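Local coordinates for protein catalase (Corynebacterium glutamicum, PDB 4B7H) that breaks down hydrogen peroxide to water and oxygen at a haem iron, a reaction inhibited by nitric oxide, at residues M175-W180 / N478-I483; A486-V491 / E508-K513; G20-H25 / P31-S36. All coordinates share one frame; numbering follows the deposited sequence.

Contact 1 of 3, residues M175-W180 / N478-I483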
ATOM      1  N   MET A 175     -11.817  14.506  27.595  1.00  8.88           N
ATOM      2  CA  MET A 175     -11.074  14.954  26.428  1.00  9.02           C
ATOM      3  C   MET A 175     -11.932  15.831  25.509  1.00  8.78           C
ATOM      4  O   MET A 175     -11.469  16.863  25.015  1.00  8.88           O
ATOM      5  CB  MET A 175     -10.508  13.747  25.675  1.00  9.52           C
ATOM      6  CG  MET A 175     -10.010  14.079  24.274  1.00  9.94           C
ATOM      7  SD  MET A 175      -8.957  12.818  23.518  1.00  9.00           S
ATOM      8  CE  MET A 175     -10.109  11.461  23.338  1.00  9.66           C
ATOM      9  N   GLN A 176     -13.179  15.430  25.273  1.00  7.64           N
ATOM     10  CA  GLN A 176     -14.040  16.203  24.376  1.00  8.99           C
ATOM     11  C   GLN A 176     -14.269  17.612  24.900  1.00  8.77           C
ATOM     12  O   GLN A 176     -14.165  18.594  24.155  1.00  9.18           O
ATOM     13  CB  GLN A 176     -15.380  15.504  24.168  1.00  9.71           C
ATOM     14  CG  GLN A 176     -15.219  14.159  23.492  1.00 10.43           C
ATOM     15  CD  GLN A 176     -16.507  13.605  22.904  1.00 13.10           C
ATOM     16  OE1 GLN A 176     -17.533  14.295  22.818  1.00 13.72           O
ATOM     17  NE2 GLN A 176     -16.458  12.345  22.483  1.00 14.82           N
ATOM     18  N   TRP A 177     -14.569  17.717  26.189  1.00  9.23           N
ATOM     19  CA  TRP A 177     -14.865  19.013  26.792  1.00  9.02           C
ATOM     20  C   TRP A 177     -13.608  19.830  27.081  1.00  8.71           C
ATOM     21  O   TRP A 177     -13.649  21.066  27.037  1.00  9.23           O
ATOM     22  CB  TRP A 177     -15.710  18.839  28.054  1.00  9.49           C
ATOM     23  CG  TRP A 177     -17.103  18.414  27.727  1.00  8.91           C
ATOM     24  CD1 TRP A 177     -17.635  17.158  27.835  1.00  8.62           C
ATOM     25  CD2 TRP A 177     -18.134  19.243  27.186  1.00  9.29           C
ATOM     26  NE1 TRP A 177     -18.943  17.163  27.405  1.00  9.78           N
ATOM     27  CE2 TRP A 177     -19.270  18.433  27.002  1.00  9.63           C
ATOM     28  CE3 TRP A 177     -18.212  20.602  26.851  1.00  9.73           C
ATOM     29  CZ2 TRP A 177     -20.471  18.933  26.494  1.00 10.60           C
ATOM     30  CZ3 TRP A 177     -19.395  21.091  26.336  1.00 11.07           C
ATOM     31  CH2 TRP A 177     -20.512  20.262  26.171  1.00 10.97           C
ATOM     32  N   ASP A 178     -12.496  19.161  27.383  1.00  8.71           N
ATOM     33  CA  ASP A 178     -11.230  19.873  27.553  1.00  9.59           C
ATOM     34  C   ASP A 178     -10.897  20.595  26.251  1.00  9.29           C
ATOM     35  O   ASP A 178     -10.572  21.789  26.257  1.00  9.52           O
ATOM     36  CB  ASP A 178     -10.102  18.910  27.940  1.00  9.03           C
ATOM     37  CG  ASP A 178      -8.821  19.629  28.333  1.00  9.68           C
ATOM     38  OD1 ASP A 178      -8.905  20.666  29.025  1.00 11.23           O
ATOM     39  OD2 ASP A 178      -7.727  19.155  27.944  1.00  9.53           O
ATOM     40  N   PHE A 179     -11.017  19.889  25.126  1.00  9.09           N
ATOM     41  CA  PHE A 179     -10.741  20.525  23.843  1.00  8.48           C
ATOM     42  C   PHE A 179     -11.736  21.645  23.553  1.00  9.13           C
ATOM     43  O   PHE A 179     -11.331  22.766  23.233  1.00  9.04           O
ATOM     44  CB  PHE A 179     -10.736  19.541  22.670  1.00  7.98           C
ATOM     45  CG  PHE A 179     -10.503  20.224  21.344  1.00  8.20           C
ATOM     46  CD1 PHE A 179      -9.214  20.586  20.959  1.00  8.35           C
ATOM     47  CD2 PHE A 179     -11.568  20.570  20.519  1.00  9.24           C
ATOM     48  CE1 PHE A 179      -8.985  21.256  19.766  1.00  9.42           C
ATOM     49  CE2 PHE A 179     -11.345  21.251  19.321  1.00 10.32           C
ATOM     50  CZ  PHE A 179     -10.045  21.587  18.945  1.00  9.15           C
ATOM     51  N   TRP A 180     -13.029  21.349  23.663  1.00  9.19           N
ATOM     52  CA  TRP A 180     -14.045  22.345  23.324  1.00  9.54           C
ATOM     53  C   TRP A 180     -13.914  23.632  24.140  1.00  9.35           C
ATOM     54  O   TRP A 180     -13.995  24.728  23.584  1.00 10.11           O
ATOM     55  CB  TRP A 180     -15.448  21.772  23.482  1.00  8.80           C
ATOM     56  CG  TRP A 180     -15.955  20.965  22.309  1.00  8.97           C
ATOM     57  CD1 TRP A 180     -15.649  21.133  20.979  1.00  9.95           C
ATOM     58  CD2 TRP A 180     -16.895  19.882  22.371  1.00  8.95           C
ATOM     59  NE1 TRP A 180     -16.342  20.208  20.218  1.00  9.55           N
ATOM     60  CE2 TRP A 180     -17.110  19.433  21.049  1.00  9.20           C
ATOM     61  CE3 TRP A 180     -17.572  19.247  23.418  1.00 10.43           C
ATOM     62  CZ2 TRP A 180     -17.985  18.382  20.748  1.00  9.49           C
ATOM     63  CZ3 TRP A 180     -18.429  18.201  23.122  1.00 10.80           C
ATOM     64  CH2 TRP A 180     -18.629  17.777  21.797  1.00  9.99           C
ATOM     65  N   ASN A 478     -25.972  15.623  30.248  1.00 11.97           N
ATOM     66  CA  ASN A 478     -25.728  14.203  29.987  1.00 12.59           C
ATOM     67  C   ASN A 478     -24.353  13.978  29.374  1.00 11.96           C
ATOM     68  O   ASN A 478     -23.617  13.082  29.793  1.00 12.24           O
ATOM     69  CB  ASN A 478     -26.796  13.620  29.056  1.00 12.75           C
ATOM     70  CG  ASN A 478     -28.114  13.356  29.759  1.00 13.90           C
ATOM     71  OD1 ASN A 478     -28.181  13.320  30.985  1.00 15.92           O
ATOM     72  ND2 ASN A 478     -29.172  13.159  28.978  1.00 17.33           N
ATOM     73  N   ALA A 479     -24.005  14.801  28.387  1.00 10.17           N
ATOM     74  CA  ALA A 479     -22.729  14.668  27.690  1.00 10.36           C
ATOM     75  C   ALA A 479     -21.536  15.015  28.587  1.00 10.57           C
ATOM     76  O   ALA A 479     -20.408  14.624  28.300  1.00 12.18           O
ATOM     77  CB  ALA A 479     -22.724  15.533  26.442  1.00 10.01           C
ATOM     78  N   MET A 480     -21.781  15.755  29.666  1.00 10.80           N
ATOM     79  CA  MET A 480     -20.726  16.102  30.610  1.00 12.14           C
ATOM     80  C   MET A 480     -20.371  14.980  31.574  1.00 11.43           C
ATOM     81  O   MET A 480     -19.331  15.038  32.234  1.00 11.94           O
ATOM     82  CB  MET A 480     -21.129  17.330  31.426  1.00 11.86           C
ATOM     83  CG  MET A 480     -21.175  18.621  30.627  1.00 10.90           C
ATOM     84  SD  MET A 480     -22.008  19.936  31.534  1.00 12.36           S
ATOM     85  CE  MET A 480     -20.929  20.173  32.955  1.00 13.26           C
ATOM     86  N   GLN A 481     -21.230  13.975  31.694  1.00 12.30           N
ATOM     87  CA  GLN A 481     -20.971  12.912  32.660  0.55 12.12           C
ATOM     88  C   GLN A 481     -19.641  12.229  32.362  1.00 13.03           C
ATOM     89  O   GLN A 481     -19.394  11.757  31.249  1.00 14.59           O
ATOM     90  CB  GLN A 481     -22.114  11.897  32.709  0.55 13.20           C
ATOM     91  CG  GLN A 481     -23.480  12.499  33.036  0.55 15.17           C
ATOM     92  CD  GLN A 481     -23.495  13.338  34.309  0.55 17.44           C
ATOM     93  OE1 GLN A 481     -24.132  14.388  34.355  0.55 21.92           O
ATOM     94  NE2 GLN A 481     -22.811  12.868  35.352  0.55 16.63           N
ATOM     95  N   GLY A 482     -18.758  12.218  33.354  1.00 14.34           N
ATOM     96  CA  GLY A 482     -17.446  11.621  33.179  1.00 15.45           C
ATOM     97  C   GLY A 482     -16.295  12.611  33.091  1.00 13.98           C
ATOM     98  O   GLY A 482     -15.131  12.217  33.168  1.00 15.68           O
ATOM     99  N   ILE A 483     -16.593  13.899  32.943  1.00 13.19           N
ATOM    100  CA  ILE A 483     -15.517  14.884  32.959  1.00 11.77           C
ATOM    101  C   ILE A 483     -14.855  14.957  34.332  1.00 11.77           C
ATOM    102  O   ILE A 483     -15.462  14.614  35.356  1.00 14.39           O
ATOM    103  CB  ILE A 483     -15.978  16.289  32.514  1.00 10.80           C
ATOM    104  CG1 ILE A 483     -17.015  16.873  33.487  1.00 11.98           C
ATOM    105  CG2 ILE A 483     -16.471  16.251  31.065  1.00 12.22           C
ATOM    106  CD1 ILE A 483     -17.487  18.276  33.125  1.00 12.56           C
TER
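The Trp177 indole lies against three residues of 478-483, and each meets a different part of it. At the edge, Trp177 NE1 donates to the backbone O of Ala479 at 3.1 Å. The N-H points fairly well at its acceptor, with an angle of 151° at the hydrogen. The acceptor is close to the indole plane, but the nitrogen sits well above the carbonyl plane (67° out of it), away from the usual lone-pair directions. Over one face lies Met480, with CG 4.0 Å above the Trp177 ring plane and near its rim. Its thioether end then leads away from the indole. The opposite face is backed by Trp180, whose CE3 stands 3.7 Å from the same plane. The contact joins helix 173-182, in the haem-binding catalase part of the chain, to the C-terminal helical region. A type II beta turn runs from Met480 to Ile483, with Gly482 at the third position. The turn carries Ile483 back to the indole, where Ile483 CG2 comes obliquely to Trp177 CD1 at 3.6 Å. CG1 is placed between the backbone N and the carbonyl carbon (chi1 64°), leaving CG2 as the branch that touches. On the benzo part of the indole, Ala479 CB meets Trp177 CZ2 at 4.1 Å. The Trp495 ring also meets Trp177, its plane steeply inclined to the indole.

Contact 2 of 3, residues A486-V491 / E508-K513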
ATOM      1  N   ALA A 486     -11.281  19.054  37.234  1.00 14.56           N
ATOM      2  CA  ALA A 486     -10.583  20.181  36.611  1.00 14.96           C
ATOM      3  C   ALA A 486     -11.395  20.767  35.461  1.00 13.33           C
ATOM      4  O   ALA A 486     -11.385  21.975  35.222  1.00 14.14           O
ATOM      5  CB  ALA A 486      -9.216  19.742  36.108  1.00 16.14           C
ATOM      6  N   THR A 487     -12.086  19.898  34.735  1.00 12.03           N
ATOM      7  CA  THR A 487     -12.821  20.323  33.554  1.00 11.18           C
ATOM      8  C   THR A 487     -14.174  20.962  33.884  1.00 10.91           C
ATOM      9  O   THR A 487     -14.661  21.805  33.128  1.00 11.49           O
ATOM     10  CB  THR A 487     -12.964  19.125  32.604  1.00 10.75           C
ATOM     11  OG1 THR A 487     -11.649  18.713  32.211  1.00 11.77           O
ATOM     12  CG2 THR A 487     -13.767  19.469  31.348  1.00  9.94           C
ATOM     13  N   GLU A 488     -14.773  20.573  35.006  1.00 11.34           N
ATOM     14  CA  GLU A 488     -16.086  21.107  35.387  1.00 11.52           C
ATOM     15  C   GLU A 488     -16.225  22.640  35.293  1.00 11.53           C
ATOM     16  O   GLU A 488     -17.098  23.122  34.557  1.00 13.12           O
ATOM     17  CB  GLU A 488     -16.535  20.575  36.760  1.00 12.38           C
ATOM     18  CG  GLU A 488     -16.912  19.104  36.732  1.00 13.28           C
ATOM     19  CD  GLU A 488     -17.126  18.513  38.114  1.00 14.31           C
ATOM     20  OE1 GLU A 488     -16.738  19.145  39.118  1.00 17.19           O
ATOM     21  OE2 GLU A 488     -17.680  17.401  38.197  1.00 16.51           O
ATOM     22  N   PRO A 489     -15.360  23.409  35.997  1.00 12.25           N
ATOM     23  CA  PRO A 489     -15.513  24.867  35.915  1.00 12.42           C
ATOM     24  C   PRO A 489     -15.267  25.431  34.515  1.00 11.27           C
ATOM     25  O   PRO A 489     -15.891  26.437  34.172  1.00 12.87           O
ATOM     26  CB  PRO A 489     -14.457  25.393  36.900  1.00 15.82           C
ATOM     27  CG  PRO A 489     -13.465  24.287  37.023  1.00 16.62           C
ATOM     28  CD  PRO A 489     -14.272  23.034  36.921  1.00 14.22           C
ATOM     29  N   ARG A 490     -14.407  24.801  33.714  1.00 10.79           N
ATOM     30  CA  ARG A 490     -14.246  25.246  32.331  1.00 11.28           C
ATOM     31  C   ARG A 490     -15.558  25.120  31.565  1.00 11.83           C
ATOM     32  O   ARG A 490     -15.939  26.017  30.807  1.00 11.21           O
ATOM     33  CB  ARG A 490     -13.146  24.462  31.610  1.00 12.08           C
ATOM     34  CG  ARG A 490     -11.747  24.703  32.162  1.00 13.11           C
ATOM     35  CD  ARG A 490     -10.687  24.298  31.156  1.00 14.24           C
ATOM     36  NE  ARG A 490     -10.778  25.120  29.953  1.00 13.35           N
ATOM     37  CZ  ARG A 490     -10.183  26.301  29.809  1.00 14.37           C
ATOM     38  NH1 ARG A 490      -9.432  26.794  30.783  1.00 16.67           N
ATOM     39  NH2 ARG A 490     -10.335  26.989  28.689  1.00 14.86           N
ATOM     40  N   VAL A 491     -16.256  24.005  31.763  1.00 11.64           N
ATOM     41  CA  VAL A 491     -17.522  23.790  31.074  1.00 10.93           C
ATOM     42  C   VAL A 491     -18.601  24.747  31.600  1.00 11.24           C
ATOM     43  O   VAL A 491     -19.391  25.283  30.822  1.00 10.67           O
ATOM     44  CB  VAL A 491     -17.971  22.318  31.155  1.00 10.14           C
ATOM     45  CG1 VAL A 491     -19.316  22.131  30.472  1.00 10.59           C
ATOM     46  CG2 VAL A 491     -16.920  21.408  30.514  1.00 10.88           C
ATOM     47  N   GLU A 508     -27.010  23.191  37.064  1.00 13.35           N
ATOM     48  CA  GLU A 508     -28.068  22.602  37.884  1.00 15.86           C
ATOM     49  C   GLU A 508     -28.307  21.137  37.540  1.00 14.69           C
ATOM     50  O   GLU A 508     -28.318  20.264  38.412  1.00 15.96           O
ATOM     51  CB  GLU A 508     -29.384  23.329  37.637  1.00 22.39           C
ATOM     52  CG  GLU A 508     -29.623  24.548  38.469  1.00 33.97           C
ATOM     53  CD  GLU A 508     -31.102  24.823  38.598  1.00 42.61           C
ATOM     54  OE1 GLU A 508     -31.787  24.842  37.551  1.00 25.67           O
ATOM     55  OE2 GLU A 508     -31.582  24.986  39.742  1.00 41.02           O
ATOM     56  N   LEU A 509     -28.530  20.873  36.257  1.00 14.56           N
ATOM     57  CA  LEU A 509     -28.856  19.527  35.822  1.00 14.32           C
ATOM     58  C   LEU A 509     -27.659  18.604  35.966  1.00 14.72           C
ATOM     59  O   LEU A 509     -27.806  17.456  36.375  1.00 14.84           O
ATOM     60  CB  LEU A 509     -29.365  19.546  34.381  1.00 14.73           C
ATOM     61  CG  LEU A 509     -30.769  20.139  34.218  1.00 14.87           C
ATOM     62  CD1 LEU A 509     -31.138  20.308  32.745  1.00 15.22           C
ATOM     63  CD2 LEU A 509     -31.798  19.268  34.942  1.00 16.60           C
ATOM     64  N   TYR A 510     -26.473  19.116  35.650  1.00 13.39           N
ATOM     65  CA  TYR A 510     -25.258  18.322  35.788  1.00 13.54           C
ATOM     66  C   TYR A 510     -25.064  17.841  37.228  1.00 13.89           C
ATOM     67  O   TYR A 510     -24.782  16.664  37.471  1.00 13.97           O
ATOM     68  CB  TYR A 510     -24.038  19.123  35.340  1.00 13.45           C
ATOM     69  CG  TYR A 510     -22.735  18.405  35.592  1.00 11.80           C
ATOM     70  CD1 TYR A 510     -22.377  17.291  34.835  1.00 11.81           C
ATOM     71  CD2 TYR A 510     -21.860  18.835  36.585  1.00 12.92           C
ATOM     72  CE1 TYR A 510     -21.188  16.620  35.057  1.00 13.31           C
ATOM     73  CE2 TYR A 510     -20.656  18.177  36.808  1.00 13.63           C
ATOM     74  CZ  TYR A 510     -20.332  17.061  36.043  1.00 13.68           C
ATOM     75  OH  TYR A 510     -19.146  16.388  36.251  1.00 13.88           O
ATOM     76  N   LEU A 511     -25.224  18.749  38.185  1.00 14.12           N
ATOM     77  CA  LEU A 511     -25.035  18.390  39.586  1.00 15.42           C
ATOM     78  C   LEU A 511     -26.122  17.447  40.109  1.00 16.25           C
ATOM     79  O   LEU A 511     -25.859  16.619  40.983  1.00 19.51           O
ATOM     80  CB  LEU A 511     -24.925  19.639  40.455  1.00 15.99           C
ATOM     81  CG  LEU A 511     -23.651  20.445  40.199  1.00 16.52           C
ATOM     82  CD1 LEU A 511     -23.663  21.727  41.007  1.00 17.15           C
ATOM     83  CD2 LEU A 511     -22.411  19.619  40.506  1.00 17.79           C
ATOM     84  N   GLN A 512     -27.333  17.566  39.571  1.00 15.40           N
ATOM     85  CA  GLN A 512     -28.418  16.650  39.936  1.00 17.12           C
ATOM     86  C   GLN A 512     -28.049  15.218  39.555  1.00 18.15           C
ATOM     87  O   GLN A 512     -28.344  14.267  40.283  1.00 22.24           O
ATOM     88  CB  GLN A 512     -29.709  17.028  39.210  1.00 20.50           C
ATOM     89  CG  GLN A 512     -30.485  18.182  39.809  1.00 24.45           C
ATOM     90  CD  GLN A 512     -31.740  18.508  39.010  1.00 28.12           C
ATOM     91  OE1 GLN A 512     -32.225  17.690  38.224  1.00 29.43           O
ATOM     92  NE2 GLN A 512     -32.268  19.711  39.207  1.00 31.71           N
ATOM     93  N   LYS A 513     -27.406  15.075  38.402  1.00 16.37           N
ATOM     94  CA  LYS A 513     -27.091  13.764  37.837  1.00 16.04           C
ATOM     95  C   LYS A 513     -25.786  13.176  38.364  1.00 22.21           C
ATOM     96  O   LYS A 513     -25.604  11.956  38.378  1.00 23.96           O
ATOM     97  CB  LYS A 513     -27.026  13.856  36.314  1.00 17.10           C
ATOM     98  CG  LYS A 513     -28.331  14.269  35.672  1.00 17.57           C
ATOM     99  CD  LYS A 513     -28.120  14.706  34.236  1.00 19.08           C
ATOM    100  CE  LYS A 513     -29.397  15.299  33.665  1.00 17.09           C
ATOM    101  NZ  LYS A 513     -29.206  15.680  32.244  1.00 17.63           N
TER
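In the C-terminal helical region of the catalase, the last two helices, 487-498 and 500-514, are bridged by Glu488 and Tyr510, far from their junction. Glu488 is near the start of the first helix and Tyr510 near the end of the second. The CA atoms of Glu488 and Tyr510 are 9.6 Å apart, so the backbones do not touch and the two side chains span the gap. Tyr510 OH donates to Glu488 OE2 in a short hydrogen bond of 2.6 Å. The hydroxyl reaches the oxygen on its anti side, 16° out of the carboxylate plane. Glu488 OE2 lies at the edge of the ring, near its plane, 3.4 Å from Tyr510 CE2. The carboxylate and the ring are almost perpendicular, with 80° between their planes. Glu488 is extended beyond CG, and Glu488 CG passes 3.5 Å from Tyr510 OH. Tyr510 has CG anti to the backbone N (chi1 174°), which sends the ring out across the gap. OE2 also forms a salt bridge with Lys514, so one oxygen serves two partners from the second helix. This positive charge would be expected to favour the ionised carboxylate in a buried setting. Around the pair, Tyr510 packs on Ile483 in the turn after helix 466-479, and Leu509 lies on that helix. On the first helix, Thr487 and Val491 rest on Trp177 of helix 173-182.

Contact 3 of 3, residues G20-H25 / P31-S36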
ATOM      1  N   GLY A  20     -24.516 -21.444 -13.153  1.00 20.60           N
ATOM      2  CA  GLY A  20     -23.703 -22.597 -13.468  1.00 20.26           C
ATOM      3  C   GLY A  20     -22.728 -22.838 -12.342  1.00 21.41           C
ATOM      4  O   GLY A  20     -23.118 -22.975 -11.180  1.00 29.69           O
ATOM      5  N   ASN A  21     -21.450 -22.883 -12.687  1.00 16.04           N
ATOM      6  CA  ASN A  21     -20.412 -23.104 -11.703  1.00 13.52           C
ATOM      7  C   ASN A  21     -19.507 -21.898 -11.584  1.00 10.77           C
ATOM      8  O   ASN A  21     -19.445 -21.062 -12.487  1.00 11.44           O
ATOM      9  CB  ASN A  21     -19.584 -24.332 -12.073  1.00 16.00           C
ATOM     10  CG  ASN A  21     -20.436 -25.571 -12.268  1.00 23.22           C
ATOM     11  OD1 ASN A  21     -20.347 -26.246 -13.294  1.00 32.16           O
ATOM     12  ND2 ASN A  21     -21.265 -25.877 -11.283  1.00 26.33           N
ATOM     13  N   THR A  22     -18.820 -21.798 -10.455  1.00  8.63           N
ATOM     14  CA  THR A  22     -17.876 -20.711 -10.255  1.00  8.68           C
ATOM     15  C   THR A  22     -16.589 -20.940 -11.060  1.00  9.37           C
ATOM     16  O   THR A  22     -16.294 -22.065 -11.512  1.00  9.11           O
ATOM     17  CB  THR A  22     -17.553 -20.552  -8.764  1.00  9.85           C
ATOM     18  OG1 THR A  22     -17.245 -21.838  -8.212  1.00  9.04           O
ATOM     19  CG2 THR A  22     -18.744 -19.942  -8.028  1.00 10.72           C
ATOM     20  N   THR A  23     -15.826 -19.863 -11.236  1.00  9.00           N
ATOM     21  CA  THR A  23     -14.533 -19.921 -11.902  1.00  9.25           C
ATOM     22  C   THR A  23     -13.497 -19.276 -11.007  1.00  8.90           C
ATOM     23  O   THR A  23     -13.828 -18.412 -10.181  1.00  8.61           O
ATOM     24  CB  THR A  23     -14.509 -19.167 -13.258  1.00  9.52           C
ATOM     25  OG1 THR A  23     -14.604 -17.752 -13.038  1.00  8.87           O
ATOM     26  CG2 THR A  23     -15.648 -19.616 -14.166  1.00 11.01           C
ATOM     27  N   ARG A  24     -12.244 -19.689 -11.168  1.00  8.41           N
ATOM     28  CA  ARG A  24     -11.136 -18.941 -10.579  1.00  8.80           C
ATOM     29  C   ARG A  24     -11.011 -17.590 -11.271  1.00  9.45           C
ATOM     30  O   ARG A  24     -11.710 -17.304 -12.246  1.00  8.28           O
ATOM     31  CB  ARG A  24      -9.825 -19.723 -10.679  1.00  9.00           C
ATOM     32  CG  ARG A  24      -9.859 -21.033  -9.915  1.00 11.03           C
ATOM     33  CD  ARG A  24      -8.465 -21.515  -9.516  1.00 17.02           C
ATOM     34  NE  ARG A  24      -7.455 -21.222 -10.527  1.00 25.74           N
ATOM     35  CZ  ARG A  24      -7.142 -22.024 -11.539  1.00 26.90           C
ATOM     36  NH1 ARG A  24      -7.767 -23.183 -11.702  1.00 32.10           N
ATOM     37  NH2 ARG A  24      -6.194 -21.660 -12.391  1.00 25.56           N
ATOM     38  N   HIS A  25     -10.112 -16.753 -10.777  1.00  9.06           N
ATOM     39  CA  HIS A  25      -9.995 -15.406 -11.318  1.00  8.56           C
ATOM     40  C   HIS A  25      -9.311 -15.353 -12.683  1.00  9.37           C
ATOM     41  O   HIS A  25      -9.346 -14.320 -13.344  1.00  9.54           O
ATOM     42  CB  HIS A  25      -9.350 -14.479 -10.289  1.00  9.67           C
ATOM     43  CG  HIS A  25     -10.143 -14.368  -9.027  1.00  8.46           C
ATOM     44  ND1 HIS A  25      -9.643 -13.802  -7.873  1.00  9.95           N
ATOM     45  CD2 HIS A  25     -11.411 -14.750  -8.743  1.00 10.03           C
ATOM     46  CE1 HIS A  25     -10.574 -13.833  -6.935  1.00 10.16           C
ATOM     47  NE2 HIS A  25     -11.658 -14.403  -7.438  1.00 10.32           N
ATOM     48  N   PRO A  31     -13.229 -26.499  -9.045  1.00  8.93           N
ATOM     49  CA  PRO A  31     -13.729 -27.843  -8.718  1.00  9.76           C
ATOM     50  C   PRO A  31     -14.674 -27.837  -7.500  1.00  8.56           C
ATOM     51  O   PRO A  31     -15.779 -28.380  -7.577  1.00  9.58           O
ATOM     52  CB  PRO A  31     -12.448 -28.639  -8.424  1.00 10.91           C
ATOM     53  CG  PRO A  31     -11.354 -27.880  -9.173  1.00 10.90           C
ATOM     54  CD  PRO A  31     -11.756 -26.433  -9.029  1.00 10.99           C
ATOM     55  N   SER A  32     -14.268 -27.216  -6.396  1.00  7.95           N
ATOM     56  CA  SER A  32     -15.115 -27.205  -5.202  1.00  7.58           C
ATOM     57  C   SER A  32     -15.003 -25.927  -4.391  1.00  8.31           C
ATOM     58  O   SER A  32     -13.906 -25.373  -4.225  1.00  9.32           O
ATOM     59  CB  SER A  32     -14.792 -28.405  -4.300  1.00  9.04           C
ATOM     60  OG  SER A  32     -15.689 -28.491  -3.199  1.00  8.70           O
ATOM     61  N   GLU A  33     -16.147 -25.486  -3.870  1.00  8.28           N
ATOM     62  CA  GLU A  33     -16.195 -24.399  -2.896  1.00  7.42           C
ATOM     63  C   GLU A  33     -16.285 -24.951  -1.479  1.00  8.26           C
ATOM     64  O   GLU A  33     -16.385 -24.179  -0.526  1.00  7.96           O
ATOM     65  CB  GLU A  33     -17.413 -23.502  -3.140  1.00  7.91           C
ATOM     66  CG  GLU A  33     -17.438 -22.797  -4.485  1.00  7.92           C
ATOM     67  CD  GLU A  33     -16.362 -21.732  -4.642  1.00  8.69           C
ATOM     68  OE1 GLU A  33     -15.540 -21.527  -3.711  1.00  8.04           O
ATOM     69  OE2 GLU A  33     -16.355 -21.068  -5.702  1.00  9.04           O
ATOM     70  N   ASN A  34     -16.263 -26.280  -1.355  1.00  7.30           N
ATOM     71  CA  ASN A  34     -16.553 -26.959  -0.096  1.00  7.58           C
ATOM     72  C   ASN A  34     -15.405 -27.747   0.525  1.00  6.53           C
ATOM     73  O   ASN A  34     -15.300 -27.825   1.753  1.00  8.68           O
ATOM     74  CB  ASN A  34     -17.745 -27.909  -0.277  1.00  7.83           C
ATOM     75  CG  ASN A  34     -19.047 -27.173  -0.580  1.00  8.32           C
ATOM     76  OD1 ASN A  34     -19.197 -25.981  -0.272  1.00  8.30           O
ATOM     77  ND2 ASN A  34     -20.003 -27.883  -1.182  1.00  9.61           N
ATOM     78  N   ILE A  35     -14.570 -28.364  -0.307  1.00  6.92           N
ATOM     79  CA  ILE A  35     -13.552 -29.289   0.186  1.00  8.68           C
ATOM     80  C   ILE A  35     -12.211 -28.936  -0.420  1.00  8.83           C
ATOM     81  O   ILE A  35     -12.116 -28.731  -1.634  1.00  8.63           O
ATOM     82  CB  ILE A  35     -13.898 -30.754  -0.188  1.00  9.65           C
ATOM     83  CG1 ILE A  35     -15.289 -31.126   0.346  1.00 10.47           C
ATOM     84  CG2 ILE A  35     -12.809 -31.717   0.307  1.00 10.28           C
ATOM     85  CD1 ILE A  35     -15.717 -32.549   0.040  1.00 11.19           C
ATOM     86  N   SER A  36     -11.186 -28.853   0.428  1.00  8.79           N
ATOM     87  CA  SER A  36      -9.826 -28.559  -0.026  1.00  8.21           C
ATOM     88  C   SER A  36      -9.030 -29.839  -0.269  1.00  8.64           C
ATOM     89  O   SER A  36      -9.369 -30.908   0.263  1.00  9.38           O
ATOM     90  CB  SER A  36      -9.104 -27.629   0.964  1.00  9.27           C
ATOM     91  OG  SER A  36      -9.083 -28.164   2.282  1.00 10.30           O
TER
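Both oxygens of the Glu33 carboxylate are engaged: OE2 accepts from Thr22 OG1 at 2.8 Å, while OE1 takes a hydrogen bond from His51 NE2 and a salt bridge from Lys55, both on helix 50-59. The two segments belong to the N-terminal arm of the catalase chain, which has no regular helix or strand here. The arm packs against two other subunits of the tetramer, with Thr22 and Glu33 themselves buried. Thr22 and Glu33 reach toward each other from opposite directions. The hydroxyl meets OE2 on its anti side, 21° out of the carboxylate plane. Glu33 bends at chi2 (-68°) to turn its carboxylate toward the threonine. The nearby lysine would be expected to keep the carboxylate ionised. The Glu33 side chain is about 13 Å from a bound haem, so it is not in direct contact with the cofactor. Next to Glu33, Ser32 forms an ST turn and an ST motif. Ser32 OG accepts from Asn34 N at 2.9 Å and from Ile35 N at 3.1 Å, which fixes the bend of the backbone. The same OG is hydrogen-bonded to Asp410 of the third subunit, whose other oxygen pairs with Glu33 N. Thr22 is also joined to Val30 by backbone hydrogen bonds. Beyond the hydroxyl, Glu33 OE2 also lies 3.3 Å from Thr22 CB and 3.5 Å from Thr22 CG2.

Contacts 1 and 2 are neighbours, with centres 10 Å apart, and both involve the C-terminal helices. They touch directly: Asn478 OD1 probably bonds Lys513 NZ at 2.9 Å. Contact 1 is mostly apolar and ties that region to helix 173-182. Contact 2 lies further from the chain centre and rests on a single polar pair inside the region. Contact 3 is remote, with its centre 54 Å from contact 1 and 62 Å from contact 2. It is also polar. The touching residues of all three are largely buried, in contacts 1 and 2 among helices of one chain, in contact 3 within an arm enclosed largely by other subunits. Contacts 1 and 2 touch the second subunit, whereas contact 3 touches the third and fourth.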